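Local coordinates for putative type VI secretion protein (Escherichia coli, PDB 6SKI), which is a putative phospholipase effector of the type VI secretion system, a toxin that loads onto the VgrG spike, at residues E155-K160 against A203-N208. Sequence-based numbering, arbitrary orientation.
Sequences EGVVTK and ARHFAN
V158 and H205 mark the closest approach of the two helical segments, their CA atoms 7.2 Å apart, where the first turn of helix 156-178 packs against the middle of helix 198-211. H205 carries its side of the contact alone, and two consecutive valines receive it. Its CB bond is aimed at the facing helix, and with CG anti to the backbone N (chi1 -168°) the imidazole reaches over to V158. There CE1 sits at the fork of the valine, 3.6 Å from V158 CG1, with CG2 at much the same distance; CG2 also lies near NE2, and the ring meets this branched end at a slant. V157 works at the root of the same side chain. Its CG1, trans to the backbone N at chi1 156°, comes to 3.7 Å from H205 CB and also approaches CG, while CG2 stays farther from the histidine. The join between the segments is therefore van der Waals packing of methyls on an imidazole, small in area and largely buried. The polar atoms of the ring are served from elsewhere: NE2 makes a weak hydrogen bond to G266 O, and ND1 is hydrogen-bonded to a residue flanking one of the segments. Just before the valines, E155 occupies the N-cap position of helix 156-178 and forms a salt bridge with R262; from the other helix, A203 and F206 pack on V193 of the central sheet. Such helix-on-helix packing beside a mainly parallel sheet fits an alpha/beta-hydrolase fold, in which helix 198-211 follows strand 184-195 and S197, probably the nucleophile, at the nucleophile elbow.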
loop_
_atom_site.group_PDB
_atom_site.type_symbol
_atom_site.label_atom_id
_atom_site.label_comp_id
_atom_site.label_asym_id
_atom_site.label_seq_id
_atom_site.Cartn_x
_atom_site.Cartn_y
_atom_site.Cartn_z
ATOM N N GLU A 155 -9.147 4.868 9.578
ATOM C CA GLU A 155 -9.863 5.356 8.410
ATOM C C GLU A 155 -8.922 5.716 7.270
ATOM O O GLU A 155 -9.294 6.499 6.393
ATOM C CB GLU A 155 -10.711 6.566 8.793
ATOM C CG GLU A 155 -12.070 6.202 9.351
ATOM C CD GLU A 155 -12.619 7.268 10.274
ATOM O OE1 GLU A 155 -11.862 8.195 10.629
ATOM O OE2 GLU A 155 -13.808 7.178 10.644
ATOM N N GLY A 156 -7.711 5.160 7.271
ATOM C CA GLY A 156 -6.671 5.635 6.378
ATOM C C GLY A 156 -6.940 5.388 4.910
ATOM O O GLY A 156 -6.422 6.109 4.059
ATOM N N VAL A 157 -7.727 4.363 4.584
ATOM C CA VAL A 157 -7.925 4.002 3.181
ATOM C C VAL A 157 -8.652 5.119 2.436
ATOM O O VAL A 157 -8.218 5.569 1.366
ATOM C CB VAL A 157 -8.679 2.665 3.081
ATOM C CG1 VAL A 157 -9.404 2.556 1.758
ATOM C CG2 VAL A 157 -7.724 1.506 3.278
ATOM N N VAL A 158 -9.762 5.598 3.000
ATOM C CA VAL A 158 -10.537 6.644 2.342
ATOM C C VAL A 158 -9.762 7.956 2.326
ATOM O O VAL A 158 -9.791 8.704 1.339
ATOM C CB VAL A 158 -11.904 6.792 3.032
ATOM C CG1 VAL A 158 -12.810 7.706 2.229
ATOM C CG2 VAL A 158 -12.541 5.430 3.219
ATOM N N THR A 159 -9.054 8.255 3.414
ATOM C CA THR A 159 -8.231 9.457 3.454
ATOM C C THR A 159 -7.130 9.403 2.406
ATOM O O THR A 159 -6.780 10.431 1.814
ATOM C CB THR A 159 -7.642 9.627 4.856
ATOM O OG1 THR A 159 -8.684 10.002 5.763
ATOM C CG2 THR A 159 -6.564 10.697 4.874
ATOM N N LYS A 160 -6.599 8.212 2.135
ATOM C CA LYS A 160 -5.572 8.080 1.113
ATOM C C LYS A 160 -6.164 8.225 -0.280
ATOM O O LYS A 160 -5.510 8.756 -1.177
ATOM C CB LYS A 160 -4.843 6.749 1.264
ATOM C CG LYS A 160 -3.865 6.742 2.420
ATOM C CD LYS A 160 -2.569 7.424 2.053
ATOM C CE LYS A 160 -1.801 7.836 3.287
ATOM N NZ LYS A 160 -0.586 8.611 2.939
ATOM N N ALA A 203 -6.340 1.229 -3.136
ATOM C CA ALA A 203 -6.462 1.144 -4.583
ATOM C C ALA A 203 -7.834 0.624 -4.960
ATOM O O ALA A 203 -8.541 1.246 -5.762
ATOM C CB ALA A 203 -5.372 0.252 -5.168
ATOM N N ARG A 204 -8.263 -0.459 -4.314
ATOM C CA ARG A 204 -9.583 -0.990 -4.607
ATOM C C ARG A 204 -10.643 0.054 -4.315
ATOM O O ARG A 204 -11.506 0.321 -5.160
ATOM C CB ARG A 204 -9.811 -2.266 -3.803
ATOM C CG ARG A 204 -8.882 -3.387 -4.224
ATOM C CD ARG A 204 -8.793 -4.476 -3.185
ATOM N NE ARG A 204 -10.014 -5.261 -3.088
ATOM C CZ ARG A 204 -10.037 -6.550 -2.776
ATOM N NH1 ARG A 204 -8.906 -7.190 -2.536
ATOM N NH2 ARG A 204 -11.187 -7.199 -2.708
ATOM N N HIS A 205 -10.520 0.739 -3.175
ATOM C CA HIS A 205 -11.467 1.799 -2.868
ATOM C C HIS A 205 -11.458 2.849 -3.964
ATOM O O HIS A 205 -12.517 3.218 -4.484
ATOM C CB HIS A 205 -11.143 2.423 -1.512
ATOM C CG HIS A 205 -12.218 3.326 -0.993
ATOM N ND1 HIS A 205 -12.022 4.672 -0.786
ATOM C CD2 HIS A 205 -13.502 3.077 -0.650
ATOM C CE1 HIS A 205 -13.137 5.214 -0.333
ATOM N NE2 HIS A 205 -14.050 4.266 -0.239
ATOM N N PHE A 206 -10.266 3.276 -4.385
ATOM C CA PHE A 206 -10.191 4.263 -5.451
ATOM C C PHE A 206 -10.901 3.758 -6.693
ATOM O O PHE A 206 -11.719 4.476 -7.282
ATOM C CB PHE A 206 -8.735 4.602 -5.757
ATOM C CG PHE A 206 -8.569 5.642 -6.822
ATOM C CD1 PHE A 206 -8.569 6.984 -6.503
ATOM C CD2 PHE A 206 -8.416 5.274 -8.145
ATOM C CE1 PHE A 206 -8.420 7.936 -7.485
ATOM C CE2 PHE A 206 -8.268 6.220 -9.125
ATOM C CZ PHE A 206 -8.269 7.551 -8.798
ATOM N N ALA A 207 -10.658 2.499 -7.064
ATOM C CA ALA A 207 -11.291 1.974 -8.263
ATOM C C ALA A 207 -12.803 2.039 -8.133
ATOM O O ALA A 207 -13.497 2.433 -9.078
ATOM C CB ALA A 207 -10.828 0.544 -8.523
ATOM N N ASN A 208 -13.320 1.736 -6.943
ATOM C CA ASN A 208 -14.762 1.782 -6.757
ATOM C C ASN A 208 -15.271 3.208 -6.877
ATOM O O ASN A 208 -16.320 3.449 -7.483
ATOM C CB ASN A 208 -15.136 1.170 -5.413
ATOM C CG ASN A 208 -15.142 -0.340 -5.450
ATOM O OD1 ASN A 208 -14.519 -0.996 -4.621
ATOM N ND2 ASN A 208 -15.845 -0.903 -6.422
#